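Local coordinates for protein CurF (PDB 2Q35) that probably catalyses, as a crotonase-family ECH2 domain, a decarboxylation used in beta-branching of a polyketide chain, at residues D88-I93 with S195-L200; V50-G55 with N183-L188; Y56-S61 with V176-V181; M18-S23 with P29-G34; T125-Y130 with G136-I141. The protein carries 1 engineered substitution. All blocks are in the same frame, centred on the assembly; numbering follows the deposited sequence.

Interaction 1: D88-I93 with S195-L200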
# COMPACT_ATOMS: atom_id res chain seq x y z
N ASP A 88 20.98 7.03 9.80
CA ASP A 88 21.61 7.00 11.13
C ASP A 88 21.02 8.03 12.11
O ASP A 88 21.19 7.87 13.32
CB ASP A 88 23.12 7.17 11.03
CG ASP A 88 23.83 5.86 10.67
OD1 ASP A 88 23.17 4.79 10.56
OD2 ASP A 88 25.07 5.90 10.51
N CYS A 89 20.33 9.05 11.61
CA CYS A 89 19.77 10.07 12.49
C CYS A 89 18.65 9.44 13.32
O CYS A 89 17.74 8.81 12.77
CB CYS A 89 19.20 11.20 11.63
SG CYS A 89 18.44 12.52 12.64
N GLU A 90 18.70 9.60 14.65
CA GLU A 90 17.79 8.87 15.53
C GLU A 90 16.48 9.58 15.83
O GLU A 90 15.58 8.98 16.42
CB GLU A 90 18.49 8.46 16.82
CG GLU A 90 18.70 9.61 17.78
CD GLU A 90 19.45 9.24 19.05
OE1 GLU A 90 19.66 8.03 19.32
OE2 GLU A 90 19.80 10.18 19.81
N ILE A 91 16.40 10.85 15.44
CA ILE A 91 15.16 11.62 15.60
C ILE A 91 14.44 11.78 14.27
O ILE A 91 15.04 11.69 13.21
CB ILE A 91 15.41 13.00 16.28
CG1 ILE A 91 16.47 13.82 15.53
CG2 ILE A 91 15.79 12.79 17.77
CD1 ILE A 91 16.49 15.29 15.93
N PRO A 92 13.11 11.98 14.32
CA PRO A 92 12.35 12.10 13.05
C PRO A 92 12.83 13.24 12.15
O PRO A 92 13.21 14.33 12.63
CB PRO A 92 10.92 12.41 13.50
CG PRO A 92 10.88 12.30 14.96
CD PRO A 92 12.25 12.04 15.52
N ILE A 93 12.81 12.95 10.85
CA ILE A 93 13.20 13.91 9.82
C ILE A 93 12.01 14.16 8.89
O ILE A 93 11.36 13.20 8.44
CB ILE A 93 14.40 13.39 8.99
CG1 ILE A 93 15.61 13.11 9.86
CG2 ILE A 93 14.79 14.38 7.84
CD1 ILE A 93 16.71 12.35 9.06
N SER A 195 5.91 15.58 21.80
CA SER A 195 6.20 14.34 22.53
C SER A 195 7.58 14.38 23.16
O SER A 195 8.48 15.07 22.68
CB SER A 195 6.17 13.17 21.55
OG SER A 195 4.86 12.94 21.08
N PRO A 196 7.77 13.59 24.24
CA PRO A 196 9.09 13.47 24.85
C PRO A 196 10.09 12.89 23.85
O PRO A 196 9.74 11.99 23.06
CB PRO A 196 8.85 12.45 25.99
CG PRO A 196 7.36 12.51 26.28
CD PRO A 196 6.74 12.80 24.93
N ARG A 197 11.31 13.40 23.90
CA ARG A 197 12.34 12.95 22.97
C ARG A 197 12.55 11.42 23.06
O ARG A 197 12.66 10.75 22.02
CB ARG A 197 13.66 13.67 23.23
CG ARG A 197 14.68 13.43 22.15
CD ARG A 197 15.97 14.15 22.46
NE ARG A 197 16.99 13.99 21.42
CZ ARG A 197 17.78 12.92 21.30
NH1 ARG A 197 17.62 11.87 22.10
NH2 ARG A 197 18.68 12.88 20.33
N LEU A 198 12.57 10.89 24.28
CA LEU A 198 12.78 9.45 24.51
C LEU A 198 11.76 8.63 23.72
O LEU A 198 12.11 7.62 23.10
CB LEU A 198 12.69 9.08 26.01
CG LEU A 198 13.24 7.68 26.35
CD1 LEU A 198 14.77 7.71 26.45
CD2 LEU A 198 12.66 7.13 27.65
N SER A 199 10.50 9.10 23.72
CA SER A 199 9.42 8.38 23.04
C SER A 199 9.56 8.50 21.53
O SER A 199 9.30 7.54 20.79
CB SER A 199 8.06 8.93 23.50
OG SER A 199 7.85 8.67 24.88
N LEU A 200 9.97 9.68 21.06
CA LEU A 200 10.19 9.87 19.61
C LEU A 200 11.29 8.93 19.08
O LEU A 200 11.12 8.30 18.04
CB LEU A 200 10.53 11.32 19.29
CG LEU A 200 9.36 12.30 19.49
CD1 LEU A 200 9.94 13.74 19.38
CD2 LEU A 200 8.29 12.06 18.47
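The extended side chain of R197 reaches across to E90, and the two side chains meet at about a right angle. The carboxylate and guanidinium planes stand 73° apart, and the salt bridge runs through one oxygen, OE2. R197 NH2 donates to E90 OE2 at 3.0 Å with an N-H...O angle of 158°. The oxygen lies close to the guanidinium plane, at its edge, and is approached on its anti side, 22° out of the carboxylate plane. I91 comes from a different direction: its CG2 sits over one face of the guanidinium, 3.9 Å from R197 NH2. The other polar bond goes outside the two segments, R197 NE donating to Y48 O. With NH2 and NE both bonded and one face against I91, the rotation of the group is probably well restrained. Replacing R197 by a leucine would probably leave E90 OE2 and Y48 O without this donor and uncover the methyl of I91. Deeper in, P92 CD packs against L200 CB at 4.2 Å, a purely apolar touch between buried residues. The loop 88-93 here links helix 83-87 to strand 93-97, while R197 and L200 belong to the first turn of helix 197-230. Helix 178-192 adds I192 against both P92 and L200, helix 29-44 and strand 50-54 back I91 with V42 and V51, and Y156 of the second subunit packs on P92.

Interaction 2: V50-G55 with N183-L188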
# COMPACT_ATOMS: atom_id res chain seq x y z
N VAL A 50 13.19 17.11 16.26
CA VAL A 50 12.71 16.94 14.85
C VAL A 50 13.64 17.70 13.95
O VAL A 50 14.01 18.84 14.26
CB VAL A 50 11.24 17.46 14.65
CG1 VAL A 50 10.77 17.22 13.22
CG2 VAL A 50 10.26 16.80 15.62
N VAL A 51 14.06 17.08 12.84
CA VAL A 51 14.88 17.77 11.84
C VAL A 51 14.02 18.04 10.59
O VAL A 51 13.33 17.14 10.11
CB VAL A 51 16.04 16.87 11.39
CG1 VAL A 51 16.74 17.49 10.18
CG2 VAL A 51 17.02 16.65 12.53
N ILE A 52 14.02 19.29 10.10
CA ILE A 52 13.43 19.60 8.81
C ILE A 52 14.57 19.78 7.83
O ILE A 52 15.41 20.69 7.99
CB ILE A 52 12.57 20.88 8.91
CG1 ILE A 52 11.43 20.62 9.91
CG2 ILE A 52 11.98 21.26 7.52
CD1 ILE A 52 10.53 21.78 10.14
N LEU A 53 14.62 18.92 6.82
CA LEU A 53 15.65 19.02 5.78
C LEU A 53 15.07 19.70 4.54
O LEU A 53 14.05 19.28 4.01
CB LEU A 53 16.14 17.62 5.40
CG LEU A 53 17.20 17.49 4.30
CD1 LEU A 53 18.51 18.23 4.63
CD2 LEU A 53 17.49 15.99 3.99
N THR A 54 15.74 20.73 4.05
CA THR A 54 15.17 21.49 2.93
C THR A 54 16.30 22.02 2.03
O THR A 54 17.49 21.96 2.39
CB THR A 54 14.22 22.60 3.44
OG1 THR A 54 13.34 23.01 2.38
CG2 THR A 54 14.99 23.81 4.00
N GLY A 55 15.90 22.54 0.87
CA GLY A 55 16.81 23.16 -0.10
C GLY A 55 16.77 24.68 -0.10
O GLY A 55 16.48 25.33 0.92
N ASN A 183 6.69 25.94 5.40
CA ASN A 183 5.72 26.20 6.47
C ASN A 183 4.94 24.95 6.88
O ASN A 183 4.72 24.73 8.07
CB ASN A 183 4.72 27.30 6.06
CG ASN A 183 5.36 28.69 5.88
OD1 ASN A 183 4.83 29.56 5.13
ND2 ASN A 183 6.47 28.91 6.56
N TYR A 184 4.51 24.15 5.91
CA TYR A 184 3.74 22.95 6.18
C TYR A 184 4.62 22.00 7.01
O TYR A 184 4.15 21.47 8.02
CB TYR A 184 3.29 22.28 4.88
CG TYR A 184 2.45 21.03 5.11
CD1 TYR A 184 3.05 19.84 5.51
CD2 TYR A 184 1.05 21.05 4.97
CE1 TYR A 184 2.31 18.70 5.74
CE2 TYR A 184 0.29 19.89 5.19
CZ TYR A 184 0.95 18.71 5.58
OH TYR A 184 0.29 17.52 5.82
N ALA A 185 5.87 21.84 6.58
CA ALA A 185 6.82 20.95 7.28
C ALA A 185 7.06 21.43 8.72
O ALA A 185 7.09 20.63 9.66
CB ALA A 185 8.15 20.85 6.53
N GLN A 186 7.20 22.75 8.88
CA GLN A 186 7.47 23.32 10.19
C GLN A 186 6.29 23.08 11.12
O GLN A 186 6.48 22.74 12.29
CB GLN A 186 7.77 24.83 10.08
CG GLN A 186 9.11 25.11 9.38
CD GLN A 186 9.27 26.57 8.96
OE1 GLN A 186 8.28 27.32 8.90
NE2 GLN A 186 10.49 26.98 8.66
N GLN A 187 5.08 23.23 10.59
CA GLN A 187 3.87 23.00 11.40
C GLN A 187 3.77 21.56 11.85
O GLN A 187 3.46 21.30 13.03
CB GLN A 187 2.62 23.45 10.64
CG GLN A 187 2.56 24.96 10.49
CD GLN A 187 1.32 25.46 9.77
OE1 GLN A 187 0.27 24.82 9.78
NE2 GLN A 187 1.44 26.64 9.15
N LEU A 188 4.04 20.62 10.93
CA LEU A 188 4.04 19.20 11.26
C LEU A 188 5.13 18.93 12.30
O LEU A 188 4.88 18.18 13.26
CB LEU A 188 4.27 18.37 9.99
CG LEU A 188 4.41 16.85 10.17
CD1 LEU A 188 3.21 16.21 10.88
CD2 LEU A 188 4.68 16.23 8.79
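I52 places its CG1 beside its own backbone N, anti to the carbonyl carbon (chi1 -62°), and then runs straight on to CD1 (chi2 178°), so that the long branch reaches the backbone of the helix at A185 and Q186. The same first torsion leaves the short branch, CG2, directed at A185. Both branches meet A185, and the long one goes on to Q186. CD1 comes to 3.4 Å from Q186 CA, a tight approach for two carbons, and lies 3.7 Å from A185 O. Q186 also starts beside its backbone N (chi1 -69°), which brings its CG alongside I52 CD1 at 3.7 Å. The other methyl, I52 CG2, meets A185 CB at 4.0 Å. The small side chain of A185 is consistent with the close approach of strand and helix, CA of I52 to CA of A185 being 6.9 Å. Beyond CG, Q186 turns polar, with NE2 giving a hydrogen bond to Q15 OE1 and OE1 receiving a weak one from N183 ND2. The contact is a piece of the crotonase core, in which helix 178-192 lies against one side of the parallel part of the sheet. Strand 50-54 runs between 13-18 and 93-97. A185 also touches I94 and A96 of strand 93-97, whereas V51 and L53, alternating with I52, pack on helix 29-44.

Interaction 3: Y56-S61 with V176-V181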
# COMPACT_ATOMS: atom_id res chain seq x y z
N TYR A 56 17.05 25.25 -1.27
CA TYR A 56 17.02 26.69 -1.48
C TYR A 56 16.39 26.92 -2.85
O TYR A 56 16.59 26.12 -3.79
CB TYR A 56 18.45 27.23 -1.50
CG TYR A 56 19.13 27.02 -2.84
CD1 TYR A 56 19.78 25.81 -3.14
CD2 TYR A 56 19.11 28.01 -3.82
CE1 TYR A 56 20.38 25.60 -4.39
CE2 TYR A 56 19.71 27.81 -5.07
CZ TYR A 56 20.35 26.60 -5.34
OH TYR A 56 20.96 26.41 -6.56
N GLY A 57 15.67 28.03 -2.97
CA GLY A 57 15.16 28.42 -4.28
C GLY A 57 14.38 27.29 -4.92
O GLY A 57 13.48 26.71 -4.30
N ASN A 58 14.75 26.98 -6.16
CA ASN A 58 14.02 26.03 -7.00
C ASN A 58 14.43 24.57 -6.82
O ASN A 58 13.88 23.72 -7.52
CB ASN A 58 14.19 26.40 -8.47
CG ASN A 58 13.41 27.64 -8.87
OD1 ASN A 58 12.36 27.94 -8.29
ND2 ASN A 58 13.92 28.37 -9.85
N TYR A 59 15.39 24.32 -5.93
CA TYR A 59 16.02 22.99 -5.82
C TYR A 59 15.99 22.44 -4.41
O TYR A 59 16.42 23.10 -3.45
CB TYR A 59 17.48 23.05 -6.28
CG TYR A 59 17.62 23.46 -7.71
CD1 TYR A 59 17.46 22.53 -8.72
CD2 TYR A 59 17.87 24.79 -8.04
CE1 TYR A 59 17.56 22.92 -10.07
CE2 TYR A 59 17.98 25.19 -9.36
CZ TYR A 59 17.81 24.25 -10.37
OH TYR A 59 17.95 24.66 -11.67
N PHE A 60 15.49 21.21 -4.31
CA PHE A 60 15.70 20.45 -3.10
C PHE A 60 17.06 19.74 -3.21
O PHE A 60 17.99 20.06 -2.47
CB PHE A 60 14.56 19.45 -2.82
CG PHE A 60 14.84 18.54 -1.64
CD1 PHE A 60 14.73 19.04 -0.35
CD2 PHE A 60 15.27 17.20 -1.82
CE1 PHE A 60 14.99 18.21 0.79
CE2 PHE A 60 15.56 16.38 -0.70
CZ PHE A 60 15.42 16.89 0.60
N SER A 61 17.18 18.79 -4.14
CA SER A 61 18.44 18.10 -4.39
C SER A 61 18.52 17.55 -5.81
O SER A 61 17.58 16.90 -6.29
CB SER A 61 18.63 16.96 -3.38
OG SER A 61 19.81 16.23 -3.70
N VAL A 176 1.90 20.64 -1.80
CA VAL A 176 1.38 22.01 -1.61
C VAL A 176 2.16 23.02 -2.43
O VAL A 176 3.20 22.70 -3.01
CB VAL A 176 1.32 22.44 -0.10
CG1 VAL A 176 0.50 21.43 0.73
CG2 VAL A 176 2.74 22.58 0.52
N SER A 177 1.65 24.25 -2.54
CA SER A 177 2.34 25.23 -3.36
C SER A 177 3.73 25.46 -2.80
O SER A 177 3.94 25.40 -1.58
CB SER A 177 1.58 26.55 -3.36
OG SER A 177 0.21 26.34 -3.64
N ARG A 178 4.66 25.73 -3.71
CA ARG A 178 6.07 25.91 -3.35
C ARG A 178 6.26 26.84 -2.15
O ARG A 178 7.01 26.50 -1.24
CB ARG A 178 6.86 26.39 -4.58
CG ARG A 178 8.07 27.27 -4.25
CD ARG A 178 9.41 26.60 -4.55
NE ARG A 178 9.59 26.12 -5.94
CZ ARG A 178 9.12 26.72 -7.03
NH1 ARG A 178 8.43 27.85 -6.95
NH2 ARG A 178 9.34 26.19 -8.23
N GLN A 179 5.59 28.00 -2.13
CA GLN A 179 5.74 28.97 -1.04
C GLN A 179 5.19 28.49 0.31
O GLN A 179 5.40 29.14 1.35
CB GLN A 179 5.07 30.31 -1.40
CG GLN A 179 3.54 30.29 -1.32
CD GLN A 179 2.85 31.33 -2.20
OE1 GLN A 179 3.26 32.50 -2.26
NE2 GLN A 179 1.79 30.90 -2.90
N ASP A 180 4.50 27.34 0.32
CA ASP A 180 3.91 26.78 1.53
C ASP A 180 4.59 25.52 2.02
O ASP A 180 4.27 25.03 3.12
CB ASP A 180 2.45 26.41 1.28
CG ASP A 180 1.56 27.64 1.00
OD1 ASP A 180 1.92 28.74 1.45
OD2 ASP A 180 0.54 27.49 0.32
N VAL A 181 5.48 24.96 1.20
CA VAL A 181 6.13 23.68 1.56
C VAL A 181 6.87 23.69 2.90
O VAL A 181 6.61 22.84 3.77
CB VAL A 181 7.04 23.19 0.42
CG1 VAL A 181 7.93 21.98 0.90
CG2 VAL A 181 6.23 22.81 -0.82
O HOH W 1 11.18 24.41 -8.18
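R178 and N58 meet by a close polar approach and through a shared water, in a surface contact between a tight turn and the start of helix 178-192. The direct approach is not a hydrogen bond: N58 OD1 stands over one face of the R178 guanidinium, toward its rim, 3.5 Å from NH2, and the angle is poor. Amide and guanidinium planes are inclined by 48°. The oxygen of the amide therefore faces the flat cation rather than one of its N-H directions, and any attraction is probably a general electrostatic one. The real link is the water. It lies at the edge of the guanidinium, near its plane, accepts from R178 NH2 at 2.6 Å and donates to the carbonyl N58 O at 2.9 Å. R178 gets there by bending at chi2 and chi3 (111° and 56°), which also brings its CD to 4.1 Å from G57 O, a van der Waals touch. The turn, type II' from Y56 to Y59, is held by its own backbone, these two residues bonding in both directions, and by the side chain of Q98, whose NE2 donates to G57 O. At the start of helix 178-192, R178 N donates to the carboxylate of E120. A methionine in place of R178 would probably leave the water without its guanidinium donor and take the positive charge away from N58 OD1. Turn and helix are thus bridged through solvent: one water-mediated tie and one face-on polar approach make a hydrated, likely adaptable junction, in contrast to an apolar seam.

Interaction 4: M18-S23 with P29-G34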
# COMPACT_ATOMS: atom_id res chain seq x y z
N MET A 18 20.07 23.08 2.70
CA MET A 18 21.10 22.90 1.66
C MET A 18 21.06 24.05 0.68
O MET A 18 20.02 24.32 0.08
CB MET A 18 20.88 21.58 0.88
CG MET A 18 21.02 20.32 1.73
SD MET A 18 20.52 18.81 0.87
CE MET A 18 18.76 19.06 0.66
N LYS A 19 22.21 24.70 0.49
CA LYS A 19 22.30 25.82 -0.43
C LYS A 19 23.66 25.83 -1.12
O LYS A 19 24.49 26.71 -0.90
CB LYS A 19 21.98 27.14 0.29
CG LYS A 19 21.86 28.36 -0.64
CD LYS A 19 21.57 29.62 0.14
CE LYS A 19 21.40 30.80 -0.80
NZ LYS A 19 21.04 32.05 -0.07
N ASP A 20 23.89 24.82 -1.95
CA ASP A 20 25.03 24.84 -2.85
C ASP A 20 24.51 25.29 -4.20
O ASP A 20 24.22 24.48 -5.08
CB ASP A 20 25.70 23.47 -2.96
CG ASP A 20 26.98 23.49 -3.78
OD1 ASP A 20 27.48 24.59 -4.09
OD2 ASP A 20 27.48 22.41 -4.13
N GLU A 21 24.41 26.60 -4.36
CA GLU A 21 23.91 27.17 -5.59
C GLU A 21 24.73 26.75 -6.81
O GLU A 21 24.17 26.52 -7.86
CB GLU A 21 23.84 28.70 -5.50
CG GLU A 21 23.03 29.19 -4.31
CD GLU A 21 22.77 30.67 -4.36
OE1 GLU A 21 23.50 31.41 -3.67
OE2 GLU A 21 21.85 31.08 -5.10
N SER A 22 26.05 26.62 -6.64
CA SER A 22 26.91 26.23 -7.77
C SER A 22 26.59 24.85 -8.37
O SER A 22 26.80 24.63 -9.56
CB SER A 22 28.40 26.36 -7.40
OG SER A 22 28.67 25.85 -6.10
N SER A 23 26.05 23.94 -7.57
CA SER A 23 25.72 22.60 -8.07
C SER A 23 24.21 22.35 -8.08
O SER A 23 23.77 21.23 -8.39
CB SER A 23 26.38 21.53 -7.20
OG SER A 23 25.71 21.43 -5.95
N PRO A 29 30.99 17.57 -3.17
CA PRO A 29 31.73 17.32 -1.92
C PRO A 29 31.31 18.23 -0.76
O PRO A 29 31.23 17.76 0.38
CB PRO A 29 33.18 17.58 -2.32
CG PRO A 29 33.22 17.24 -3.77
CD PRO A 29 31.91 17.74 -4.32
N SER A 30 31.02 19.50 -1.03
CA SER A 30 30.63 20.39 0.05
C SER A 30 29.23 20.08 0.61
O SER A 30 28.99 20.26 1.81
CB SER A 30 30.74 21.86 -0.37
OG SER A 30 29.82 22.17 -1.40
N ILE A 31 28.32 19.62 -0.24
CA ILE A 31 26.99 19.21 0.26
C ILE A 31 27.12 17.97 1.15
O ILE A 31 26.51 17.89 2.23
CB ILE A 31 25.98 18.97 -0.90
CG1 ILE A 31 25.45 20.30 -1.45
CG2 ILE A 31 24.84 18.02 -0.45
CD1 ILE A 31 24.43 21.02 -0.56
N VAL A 32 27.90 16.99 0.70
CA VAL A 32 28.06 15.75 1.44
C VAL A 32 28.68 16.06 2.80
O VAL A 32 28.17 15.63 3.85
CB VAL A 32 28.90 14.73 0.63
CG1 VAL A 32 29.28 13.52 1.47
CG2 VAL A 32 28.12 14.30 -0.62
N GLU A 33 29.75 16.86 2.80
CA GLU A 33 30.45 17.19 4.04
C GLU A 33 29.58 18.06 4.95
O GLU A 33 29.59 17.88 6.17
CB GLU A 33 31.79 17.87 3.75
CG GLU A 33 32.53 18.36 5.01
CD GLU A 33 32.99 17.24 5.97
OE1 GLU A 33 32.92 16.03 5.65
OE2 GLU A 33 33.45 17.61 7.08
N GLY A 34 28.82 18.97 4.37
CA GLY A 34 27.99 19.84 5.19
C GLY A 34 26.80 19.10 5.80
O GLY A 34 26.39 19.37 6.93
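I31 wedges its CG1-CD1 branch between D20 and M18, and this apolar packing is the main part of the contact. Its CG1 lies 3.5 Å from D20 CB, and CD1 rests against M18 CB at 3.9 Å, with the M18 and I31 side chains crossing at about a right angle. The branch gets there because I31 CG1 stays beside the backbone N, anti to the carbonyl carbon (chi1 -77°). The polar part belongs to the D20 carboxylate, which three serine hydroxyls serve. S22 OG donates to OD1 at 2.7 Å on the syn side, S23 OG donates to OD2 at 2.7 Å from well above the carboxylate plane, and OD2 also pairs with the hydroxyl of S28. S30 OG stands 3.6 Å from D20 OD2 and is weakly tied to S28 OG instead. S28 OG in turn bonds I31 N, so it joins the carboxylate to the first turn of helix 29-44. D20 thus presents its CB to the hydrophobic helix face and its oxygens to hydroxyls. A buried carboxylate held this way, beside a helix start whose dipole is likely to favour negative charge, would plausibly stay ionised.

Interaction 5: T125-Y130 with G136-I141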
# COMPACT_ATOMS: atom_id res chain seq x y z
N THR A 125 12.98 9.78 -10.75
CA THR A 125 14.02 8.76 -10.54
C THR A 125 14.52 8.58 -11.97
O THR A 125 13.96 7.80 -12.74
CB THR A 125 13.45 7.42 -10.01
OG1 THR A 125 12.31 7.03 -10.78
CG2 THR A 125 13.04 7.49 -8.54
N ASN A 126 15.53 9.38 -12.33
CA ASN A 126 15.94 9.56 -13.74
C ASN A 126 16.99 8.56 -14.25
O ASN A 126 17.44 8.66 -15.38
CB ASN A 126 16.40 11.00 -13.99
CG ASN A 126 17.48 11.42 -13.05
OD1 ASN A 126 18.04 10.60 -12.31
ND2 ASN A 126 17.81 12.72 -13.06
N PHE A 127 17.35 7.58 -13.43
CA PHE A 127 18.33 6.60 -13.85
C PHE A 127 18.04 6.04 -15.24
O PHE A 127 18.90 6.05 -16.12
CB PHE A 127 18.40 5.48 -12.81
CG PHE A 127 18.42 5.98 -11.39
CD1 PHE A 127 19.60 6.46 -10.81
CD2 PHE A 127 17.26 5.96 -10.61
CE1 PHE A 127 19.63 6.91 -9.48
CE2 PHE A 127 17.28 6.40 -9.30
CZ PHE A 127 18.48 6.89 -8.73
N MET A 128 16.81 5.57 -15.45
CA MET A 128 16.49 4.91 -16.72
C MET A 128 16.39 5.87 -17.90
O MET A 128 16.43 5.44 -19.06
CB MET A 128 15.23 4.05 -16.59
CG MET A 128 15.43 2.80 -15.70
SD MET A 128 16.36 1.51 -16.54
CE MET A 128 15.07 0.73 -17.50
N LYS A 129 16.25 7.16 -17.60
CA LYS A 129 16.32 8.18 -18.65
C LYS A 129 17.70 8.16 -19.29
O LYS A 129 17.83 8.25 -20.52
CB LYS A 129 16.02 9.56 -18.10
CG LYS A 129 16.17 10.69 -19.15
CD LYS A 129 15.27 11.89 -18.87
CE LYS A 129 13.92 11.80 -19.60
NZ LYS A 129 12.91 12.89 -19.22
N TYR A 130 18.74 8.02 -18.46
CA TYR A 130 20.10 7.85 -18.97
C TYR A 130 20.34 6.46 -19.54
O TYR A 130 21.30 6.25 -20.26
CB TYR A 130 21.13 8.05 -17.86
CG TYR A 130 21.08 9.39 -17.19
CD1 TYR A 130 21.30 10.56 -17.91
CD2 TYR A 130 20.83 9.49 -15.82
CE1 TYR A 130 21.27 11.80 -17.29
CE2 TYR A 130 20.81 10.73 -15.18
CZ TYR A 130 21.02 11.88 -15.93
OH TYR A 130 20.99 13.11 -15.29
N GLY A 136 20.78 2.94 -4.67
CA GLY A 136 20.29 3.59 -3.45
C GLY A 136 19.09 2.94 -2.80
O GLY A 136 18.48 3.53 -1.90
N ALA A 137 18.80 1.69 -3.19
CA ALA A 137 17.58 0.99 -2.75
C ALA A 137 16.36 1.76 -3.22
O ALA A 137 15.38 1.96 -2.48
CB ALA A 137 17.55 0.79 -1.21
N THR A 138 16.43 2.21 -4.47
CA THR A 138 15.33 2.97 -5.09
C THR A 138 14.02 2.20 -5.08
O THR A 138 12.96 2.75 -4.73
CB THR A 138 15.69 3.39 -6.54
OG1 THR A 138 16.71 4.38 -6.49
CG2 THR A 138 14.49 4.00 -7.26
N SER A 139 14.06 0.95 -5.53
CA SER A 139 12.83 0.18 -5.63
C SER A 139 12.24 -0.10 -4.24
O SER A 139 11.03 0.02 -4.03
CB SER A 139 13.02 -1.09 -6.45
OG SER A 139 13.70 -2.11 -5.76
N LEU A 140 13.10 -0.44 -3.28
CA LEU A 140 12.63 -0.68 -1.92
C LEU A 140 11.90 0.55 -1.39
O LEU A 140 10.75 0.47 -0.95
CB LEU A 140 13.80 -1.03 -0.99
CG LEU A 140 13.45 -1.26 0.49
CD1 LEU A 140 12.66 -2.54 0.68
CD2 LEU A 140 14.70 -1.29 1.36
N ILE A 141 12.58 1.68 -1.44
CA ILE A 141 12.07 2.91 -0.82
C ILE A 141 10.86 3.46 -1.60
O ILE A 141 9.85 3.81 -0.99
CB ILE A 141 13.19 3.94 -0.65
CG1 ILE A 141 14.20 3.47 0.41
CG2 ILE A 141 12.63 5.30 -0.21
CD1 ILE A 141 13.65 3.42 1.90
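The N-terminal turn of helix 138-146 packs here on the loop that follows strand 122-124 and passes into the short, weakly bonded helix 127-130 of the crotonase fold. T138, the first residue of helix 138-146, carries the whole contact on one side; T125 and F127 face it. The methyls T125 CG2 and T138 CG2 touch at 4.0 Å. F127 CE2 comes to 3.5 Å from T138 OG1, with CZ slightly farther away, and the two side chains slide past each other in opposite directions. T138 can serve both because OG1 lies beside the backbone N, anti to the carbonyl carbon (chi1 -69°), which leaves CG2 anti to the N and directed at T125. The hydroxyl has a hydrogen bond to V135 O, and its approach to the ring is probably no more than van der Waals contact. Around the helix start, E222 takes the backbone N-H groups of both T138 and S139, while L107 and I155 also press on T138. A bound glycerol lies about 4 Å from the F127 side chain and may mark a pocket there. Chemically, the buried hydroxyl is satisfied by one carbonyl and meets F127 by contact only, and the methyls of T125 and T138 add the apolar part.

How the interactions relate
Strand 50-54 links interactions 1, 2 and 4: P92 O of interaction 1 and V51 N of interaction 2 are 2.9 Å apart, a probable hydrogen bond, and T54 O of interaction 2 lies 2.8 Å from M18 N of interaction 4, which is probably another. Interactions 2 and 3 share helix 178-192, their centres about 11 Å apart, with F60 CE1 packed on L53 O at 3.5 Å. The turn of interaction 3 also touches interaction 4 through Y56. Interaction 5 stands apart, its nearest atoms about 8 Å from interaction 3; the glycerol near its F127 probably comes from the crystallisation liquor. Interactions 1 and 2 both reach the second subunit; interaction 5 reaches the third.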